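Local coordinates for fucolectin-related protein (Streptococcus pneumoniae, PDB 2WMF) that probably hydrolyses host blood-group carbohydrate antigens, acting as the catalytic module of a family 98 glycoside hydrolase linked to fucose utilization, at residues 242-247 and 273-278; 267-272 and 486-491; 300-305 and 514-519. One frame throughout, in Å; residues are numbered along the deposited sequence.

Contact 1 of 3, residues 242-247 and 273-278; sequences TDTWKW and SMIAME
Glu278 and Thr242 have the most surface buried by the contact, 66 and 64 Å², and they meet through a methyl: Thr242 CG2 lies 3.5 Å from Glu278 OE1, with CD and CB of the glutamate also close to it. That methyl stands anti to the threonine backbone N, leaving OG1 beside the nitrogen (chi1 -68°). A water links the hydroxyl to the carboxylate, 2.8 Å from Thr242 OG1 and donating to Glu278 OE1.

Lys246 and Glu278 reach toward each other from opposite directions. Lys246 NZ forms a salt bridge of 2.8 Å to Glu278 OE2, on the syn lone pair, and a weak second bond to OE1. Bends at chi3 and chi4 curl the lysine back so that NZ also donates to Asp243 O at 2.8 Å, from above the carbonyl plane; Lys246 N approaches the same oxygen from the other face. The amide of Asn213 bridges the pair, bonding Glu278 OE1 through ND2 and Lys246 NZ through OD1.

Ile275 supplies the apolar part: its CG2 is 4.0 Å from Thr242 CG2, and its CG1 is 4.1 Å from Thr244 CG2. Near the start of the helix, Met274 SD makes an oblique Met-aromatic contact with Trp247, 4.1 Å from CZ3.

In the (beta/alpha)8, or TIM, barrel, helix 272-283 belongs to the beta-alpha-beta crossover between neighbouring strands 237-243 and 289-293. Thr242 pairs through its backbone with Asn291 and Glu293, while Ile275 packs on Phe292 and on Ala308 and Ile313 of helix 307-322.

Contact 2 of 3, residues 267-272 and 486-491; sequences YASEPE and TDKTAM
Glu272 takes most of the polar load, both its carboxylate oxygens being bonded to segment 486-491. Thr486 OG1 donates to Glu272 OE2 over 2.7 Å along the syn lone pair, and the side chains cross at about a right angle. OE2 has a further partner in the hydroxyl of Tyr519. Glu272 OE1 accepts twice, from Thr486 N at 3.1 Å and from Lys488 NZ at 2.9 Å, the two donors lying on opposite faces of the carboxylate plane. This double grip should restrict rotation of the group.

The Lys488-Glu272 pair is a salt bridge, and the ammonium has other acceptors around it. Bends at chi2 and chi4 (-57° and -56°) fold the lysine back, so that NZ donates to Thr486 O at 2.8 Å and also bonds Thr486 OG1. A water accepts from Lys488 NZ and donates to Ser269 O over 2.7 Å, extending the network to the other backbone.

Two helix starts meet here. Pro271 occupies the N-cap position of helix 272-283, a helix of the (beta/alpha)8 barrel in the crossover after strand 237-243, and Glu272 stands in its first turn. On the other side Asp487 caps helix 489-493, its carboxylate accepting from Thr489 N. The contact thus joins a barrel loop to a region separated from it by 213 residues, beyond the antiparallel strand 477-482.

Apolar contact is supplied by Met491, whose SD lies 3.8 Å from Ala268 CB. A bend at chi3 (58°) directs CE to Ser269 OG, 3.5 Å away; that hydroxyl bonds Arg265 O and Trp492 NE1. The aliphatic part of Lys488 passes alongside the Ala268 carbonyl, with CE 3.4 Å from Ala268 O.

Contact 3 of 3, residues 300-305 and 514-519; sequences MTNDVP and WISKNY
A tight beta hairpin, strands 300-301 and 304-305, sets Thr301, Asn302 and Val304 against Ser516 in the last turn of helix 506-517. The hairpin is identified by its type I' turn from Thr301 to Val304: Asn302 and Asp303 both have positive phi (51° and 59°), and Val304 N donates to Thr301 O at 2.8 Å.

Ser516 buries 72 Å², more than any other residue of the contact. Asn302, in the turn, donates from ND2 to Ser516 OG over 3.0 Å. The bond is nearly straight, with an N-H...O angle of 161°, and the serine oxygen lies close to the amide plane. Asn302 ND2 also bonds Asn513 OD1, one turn back in the helix. The Ser516 hydroxyl, placed between its backbone N and carbonyl carbon, is directed back along the helix and bonds Asn513 O, while Lys517 NZ adds a weak bond to Ser516 OG at 3.3 Å.

Beside this bond, Thr301 comes against the methylene of the serine, its OG1 3.4 Å from Ser516 CB. The same hydroxyl bonds Ala512 O, so the hairpin engages backbone of the preceding turn. Thr301 OG1 also lies 3.8 Å from Ile515 CG2. Val304 adds a looser apolar contact, its CG2 4.4 Å from Ser516 CB.

At the helix end, Asn518, the first residue to leave helical phi/psi, turns its ND2 to Trp514 O at 3.0 Å, on a carbonyl lone pair, and Asn518 CB lies over one face of the Trp514 ring, toward its rim. The whole is a beta hairpin with a two-residue loop, docked on a helix end, with the type I' turn characteristic of such tight hairpins.

From the N terminus, strand 237-243 leads into contact 1, which closes a short loop of 25 residues when helix 272-283 returns to the barrel. Within that loop lies most of 267-272, whose partner 486-491 comes much later, so contacts 1 and 2 cross. Contact 3 opens at 300-305, after contact 1 has closed, and ends at 514-519, beyond 486-491; it therefore crosses contact 2 and follows contact 1 in series. Contacts 1 and 2 touch where Thr244 OG1 probably bonds Tyr267 O, and contacts 2 and 3 where Met491 packs on Trp514. Contacts 2 and 3 tie the barrel part to helices 489-493 and 506-517.

Contact 1 of 3, residues 242-247 and 273-278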
# COMPACT_ATOMS: atom_id res chain seq x y z
N THR A 242 0.33 -4.30 1.93
CA THR A 242 1.41 -3.65 2.68
C THR A 242 1.65 -4.52 3.92
O THR A 242 0.77 -4.59 4.79
CB THR A 242 1.03 -2.21 3.11
OG1 THR A 242 0.92 -1.37 1.96
CG2 THR A 242 2.05 -1.62 4.06
N ASP A 243 2.82 -5.17 3.99
CA ASP A 243 3.03 -6.23 4.99
C ASP A 243 4.10 -5.85 6.01
O ASP A 243 5.28 -5.79 5.67
CB ASP A 243 3.36 -7.57 4.32
CG ASP A 243 3.47 -8.72 5.29
OD1 ASP A 243 3.15 -8.53 6.49
OD2 ASP A 243 3.81 -9.83 4.81
N THR A 244 3.68 -5.67 7.26
CA THR A 244 4.62 -5.26 8.34
C THR A 244 5.53 -6.43 8.78
O THR A 244 6.50 -6.20 9.50
CB THR A 244 3.90 -4.67 9.54
OG1 THR A 244 3.04 -5.65 10.12
CG2 THR A 244 3.07 -3.38 9.14
N TRP A 245 5.23 -7.65 8.31
CA TRP A 245 6.19 -8.76 8.45
C TRP A 245 7.53 -8.43 7.79
O TRP A 245 8.56 -9.04 8.11
CB TRP A 245 5.64 -10.08 7.87
CG TRP A 245 4.74 -10.88 8.75
CD1 TRP A 245 3.38 -10.98 8.69
CD2 TRP A 245 5.15 -11.78 9.79
NE1 TRP A 245 2.92 -11.85 9.64
CE2 TRP A 245 3.98 -12.39 10.31
CE3 TRP A 245 6.39 -12.15 10.31
CZ2 TRP A 245 4.01 -13.31 11.37
CZ3 TRP A 245 6.42 -13.09 11.36
CH2 TRP A 245 5.23 -13.64 11.88
N LYS A 246 7.56 -7.47 6.85
CA LYS A 246 8.87 -7.02 6.30
C LYS A 246 9.85 -6.64 7.43
O LYS A 246 11.09 -6.83 7.30
CB LYS A 246 8.73 -5.90 5.28
CG LYS A 246 8.44 -4.49 5.84
CD LYS A 246 8.52 -3.41 4.77
CE LYS A 246 7.53 -3.60 3.64
NZ LYS A 246 6.10 -3.60 4.05
N TRP A 247 9.30 -6.06 8.50
CA TRP A 247 10.12 -5.57 9.60
C TRP A 247 10.87 -6.76 10.25
O TRP A 247 12.08 -6.69 10.55
CB TRP A 247 9.27 -4.77 10.61
CG TRP A 247 10.01 -3.75 11.42
CD1 TRP A 247 10.38 -3.87 12.71
CD2 TRP A 247 10.41 -2.44 11.00
NE1 TRP A 247 11.00 -2.71 13.16
CE2 TRP A 247 11.07 -1.83 12.10
CE3 TRP A 247 10.28 -1.71 9.81
CZ2 TRP A 247 11.55 -0.51 12.05
CZ3 TRP A 247 10.78 -0.42 9.76
CH2 TRP A 247 11.41 0.16 10.85
N SER A 273 3.01 5.68 10.55
CA SER A 273 3.02 6.61 9.41
C SER A 273 3.76 6.01 8.21
O SER A 273 3.50 6.37 7.05
CB SER A 273 3.66 7.92 9.79
OG SER A 273 4.94 7.66 10.31
N MET A 274 4.69 5.09 8.46
CA MET A 274 5.39 4.47 7.34
C MET A 274 4.47 3.51 6.55
O MET A 274 4.65 3.34 5.33
CB MET A 274 6.65 3.73 7.79
CG MET A 274 7.44 3.05 6.67
SD MET A 274 8.98 2.32 7.33
CE MET A 274 9.37 1.20 5.98
N ILE A 275 3.51 2.89 7.23
CA ILE A 275 2.46 2.12 6.55
C ILE A 275 1.73 3.04 5.51
O ILE A 275 1.54 2.68 4.32
CB ILE A 275 1.45 1.54 7.51
CG1 ILE A 275 2.09 0.53 8.47
CG2 ILE A 275 0.33 0.79 6.76
CD1 ILE A 275 1.22 0.26 9.69
N ALA A 276 1.38 4.23 5.98
CA ALA A 276 0.79 5.27 5.10
C ALA A 276 1.70 5.70 3.95
O ALA A 276 1.22 5.95 2.81
CB ALA A 276 0.30 6.46 5.91
N MET A 277 3.00 5.80 4.22
CA MET A 277 3.94 6.12 3.14
C MET A 277 3.97 5.03 2.04
O MET A 277 4.02 5.33 0.82
CB MET A 277 5.32 6.38 3.72
CG MET A 277 5.33 7.66 4.59
SD MET A 277 6.61 7.74 5.91
CE MET A 277 7.98 7.27 4.98
N GLU A 278 3.93 3.75 2.44
CA GLU A 278 3.75 2.66 1.48
C GLU A 278 2.43 2.82 0.66
O GLU A 278 2.44 2.61 -0.55
CB GLU A 278 3.83 1.28 2.17
CG GLU A 278 5.08 1.00 2.98
CD GLU A 278 5.30 -0.47 3.21
OE1 GLU A 278 5.04 -1.27 2.29
OE2 GLU A 278 5.70 -0.87 4.33
O HOH W 1 3.17 -1.83 0.32

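Contact 2 of 3, residues 267-272 and 486-491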
# COMPACT_ATOMS: atom_id res chain seq x y z
N TYR A 267 6.60 -7.61 13.79
CA TYR A 267 5.53 -7.25 12.85
C TYR A 267 4.61 -6.15 13.40
O TYR A 267 3.75 -5.62 12.67
CB TYR A 267 4.74 -8.46 12.35
CG TYR A 267 3.88 -9.24 13.32
CD1 TYR A 267 2.92 -8.63 14.12
CD2 TYR A 267 3.93 -10.66 13.31
CE1 TYR A 267 2.09 -9.40 14.97
CE2 TYR A 267 3.09 -11.43 14.15
CZ TYR A 267 2.18 -10.81 14.98
OH TYR A 267 1.33 -11.59 15.75
N ALA A 268 4.80 -5.81 14.69
CA ALA A 268 4.07 -4.72 15.34
C ALA A 268 4.96 -3.49 15.55
O ALA A 268 4.63 -2.59 16.35
CB ALA A 268 3.42 -5.23 16.68
N SER A 269 6.06 -3.42 14.78
CA SER A 269 7.05 -2.39 14.95
C SER A 269 7.35 -1.49 13.74
O SER A 269 8.09 -0.52 13.85
CB SER A 269 8.35 -3.00 15.51
OG SER A 269 8.13 -3.58 16.80
N GLU A 270 6.77 -1.77 12.58
CA GLU A 270 6.90 -0.84 11.44
C GLU A 270 6.15 0.46 11.82
O GLU A 270 4.95 0.38 12.17
CB GLU A 270 6.32 -1.41 10.17
CG GLU A 270 6.42 -0.41 9.01
CD GLU A 270 6.07 -0.90 7.63
OE1 GLU A 270 6.05 -2.11 7.39
OE2 GLU A 270 5.84 0.02 6.75
N PRO A 271 6.81 1.62 11.77
CA PRO A 271 6.12 2.86 12.16
C PRO A 271 4.77 3.03 11.45
O PRO A 271 4.63 2.77 10.24
CB PRO A 271 7.11 3.94 11.79
CG PRO A 271 8.42 3.28 11.94
CD PRO A 271 8.22 1.88 11.43
N GLU A 272 3.78 3.45 12.23
CA GLU A 272 2.40 3.65 11.71
C GLU A 272 2.35 4.54 10.48
O GLU A 272 1.73 4.21 9.47
CB GLU A 272 1.49 4.21 12.81
CG GLU A 272 1.21 3.21 13.96
CD GLU A 272 2.17 3.18 15.11
OE1 GLU A 272 3.36 3.62 14.97
OE2 GLU A 272 1.72 2.69 16.20
N THR A 486 3.98 5.47 17.38
CA THR A 486 3.96 5.16 18.82
C THR A 486 5.33 4.61 19.24
O THR A 486 6.02 3.98 18.43
CB THR A 486 2.85 4.15 19.16
OG1 THR A 486 3.13 2.88 18.51
CG2 THR A 486 1.48 4.69 18.80
N ASP A 487 5.70 4.82 20.51
CA ASP A 487 6.91 4.22 21.07
C ASP A 487 6.66 2.72 21.33
O ASP A 487 5.73 2.35 22.07
CB ASP A 487 7.25 4.95 22.38
CG ASP A 487 8.48 4.41 23.06
OD1 ASP A 487 9.25 3.65 22.41
OD2 ASP A 487 8.68 4.78 24.24
N LYS A 488 7.48 1.86 20.71
CA LYS A 488 7.32 0.41 20.81
C LYS A 488 8.15 -0.17 21.96
O LYS A 488 8.22 -1.40 22.12
CB LYS A 488 7.76 -0.27 19.51
CG LYS A 488 7.12 0.30 18.17
CD LYS A 488 5.60 0.24 18.24
CE LYS A 488 4.93 0.70 16.96
NZ LYS A 488 5.30 2.08 16.51
N THR A 489 8.81 0.69 22.73
CA THR A 489 9.70 0.23 23.81
C THR A 489 8.97 -0.67 24.83
O THR A 489 9.51 -1.73 25.20
CB THR A 489 10.36 1.47 24.55
OG1 THR A 489 11.09 2.27 23.61
CG2 THR A 489 11.29 0.98 25.65
N ALA A 490 7.77 -0.29 25.28
CA ALA A 490 7.07 -1.12 26.28
C ALA A 490 6.86 -2.56 25.78
O ALA A 490 7.09 -3.53 26.50
CB ALA A 490 5.76 -0.49 26.69
N MET A 491 6.44 -2.70 24.52
CA MET A 491 6.16 -4.01 23.99
C MET A 491 7.46 -4.84 23.96
O MET A 491 7.48 -6.05 24.32
CB MET A 491 5.57 -3.87 22.57
CG MET A 491 5.31 -5.20 21.88
SD MET A 491 4.59 -4.97 20.25
CE MET A 491 5.90 -3.97 19.49
O HOH W 2 7.76 1.90 15.05

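Contact 3 of 3, residues 300-305 and 514-519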
# COMPACT_ATOMS: atom_id res chain seq x y z
N MET A 300 -6.83 -5.06 14.06
CA MET A 300 -7.70 -5.24 15.25
C MET A 300 -7.28 -6.51 16.00
O MET A 300 -6.92 -7.50 15.39
CB MET A 300 -9.16 -5.35 14.76
CG MET A 300 -10.23 -5.16 15.72
SD MET A 300 -11.87 -5.07 14.89
CE MET A 300 -12.07 -6.71 14.24
N THR A 301 -7.37 -6.47 17.33
CA THR A 301 -7.37 -7.67 18.15
C THR A 301 -8.48 -7.49 19.18
O THR A 301 -8.76 -6.37 19.68
CB THR A 301 -6.01 -7.96 18.86
OG1 THR A 301 -5.75 -6.95 19.83
CG2 THR A 301 -4.82 -8.10 17.77
N ASN A 302 -9.13 -8.60 19.49
CA ASN A 302 -10.25 -8.62 20.46
C ASN A 302 -11.32 -7.56 20.14
O ASN A 302 -11.94 -6.95 21.04
CB ASN A 302 -9.70 -8.47 21.88
CG ASN A 302 -8.85 -9.64 22.29
OD1 ASN A 302 -9.09 -10.77 21.85
ND2 ASN A 302 -7.83 -9.37 23.10
N ASP A 303 -11.54 -7.37 18.83
CA ASP A 303 -12.47 -6.37 18.29
C ASP A 303 -12.16 -4.92 18.68
O ASP A 303 -13.00 -4.03 18.54
CB ASP A 303 -13.92 -6.76 18.66
CG ASP A 303 -14.51 -7.83 17.74
OD1 ASP A 303 -13.94 -8.12 16.67
OD2 ASP A 303 -15.59 -8.39 18.08
N VAL A 304 -10.91 -4.67 19.09
CA VAL A 304 -10.42 -3.34 19.38
C VAL A 304 -9.46 -2.88 18.27
O VAL A 304 -8.37 -3.43 18.13
CB VAL A 304 -9.65 -3.30 20.71
CG1 VAL A 304 -9.18 -1.86 21.05
CG2 VAL A 304 -10.55 -3.89 21.84
N PRO A 305 -9.89 -1.93 17.44
CA PRO A 305 -9.00 -1.47 16.36
C PRO A 305 -7.74 -0.83 16.90
O PRO A 305 -7.76 -0.21 17.96
CB PRO A 305 -9.88 -0.45 15.59
CG PRO A 305 -11.29 -0.81 15.93
CD PRO A 305 -11.23 -1.32 17.36
N TRP A 514 -2.25 -8.47 24.84
CA TRP A 514 -1.49 -7.35 25.35
C TRP A 514 -1.77 -6.10 24.49
O TRP A 514 -1.95 -4.98 25.01
CB TRP A 514 0.02 -7.69 25.37
CG TRP A 514 0.83 -6.62 26.00
CD1 TRP A 514 1.14 -6.52 27.33
CD2 TRP A 514 1.40 -5.48 25.36
NE1 TRP A 514 1.87 -5.39 27.57
CE2 TRP A 514 2.06 -4.72 26.39
CE3 TRP A 514 1.45 -5.01 24.03
CZ2 TRP A 514 2.71 -3.54 26.13
CZ3 TRP A 514 2.09 -3.81 23.79
CH2 TRP A 514 2.72 -3.09 24.83
N ILE A 515 -1.76 -6.28 23.18
CA ILE A 515 -2.03 -5.17 22.26
C ILE A 515 -3.37 -4.54 22.58
O ILE A 515 -3.50 -3.31 22.63
CB ILE A 515 -1.94 -5.65 20.75
CG1 ILE A 515 -0.46 -5.78 20.35
CG2 ILE A 515 -2.69 -4.68 19.80
CD1 ILE A 515 -0.23 -6.51 18.95
N SER A 516 -4.39 -5.36 22.77
CA SER A 516 -5.75 -4.82 22.99
C SER A 516 -5.91 -4.03 24.29
O SER A 516 -6.85 -3.24 24.41
CB SER A 516 -6.81 -5.93 22.93
OG SER A 516 -6.77 -6.76 24.09
N LYS A 517 -5.00 -4.26 25.25
CA LYS A 517 -5.07 -3.60 26.54
C LYS A 517 -3.99 -2.56 26.80
O LYS A 517 -4.07 -1.79 27.80
CB LYS A 517 -5.03 -4.65 27.63
CG LYS A 517 -6.14 -5.68 27.56
CD LYS A 517 -7.45 -5.08 28.04
CE LYS A 517 -8.58 -6.11 28.08
NZ LYS A 517 -8.72 -6.88 26.77
N ASN A 518 -2.97 -2.51 25.95
CA ASN A 518 -1.84 -1.59 26.17
C ASN A 518 -1.77 -0.70 24.93
O ASN A 518 -2.34 0.40 24.92
CB ASN A 518 -0.55 -2.34 26.41
CG ASN A 518 -0.55 -3.09 27.73
OD1 ASN A 518 0.03 -2.59 28.70
ND2 ASN A 518 -1.21 -4.24 27.78
N TYR A 519 -1.08 -1.17 23.90
CA TYR A 519 -0.94 -0.39 22.67
C TYR A 519 -2.22 0.28 22.18
O TYR A 519 -2.24 1.49 21.92
CB TYR A 519 -0.31 -1.29 21.59
CG TYR A 519 -0.31 -0.72 20.19
CD1 TYR A 519 0.23 0.53 19.94
CD2 TYR A 519 -0.71 -1.48 19.11
CE1 TYR A 519 0.28 1.07 18.64
CE2 TYR A 519 -0.67 -0.95 17.81
CZ TYR A 519 -0.19 0.33 17.57
OH TYR A 519 -0.14 0.86 16.29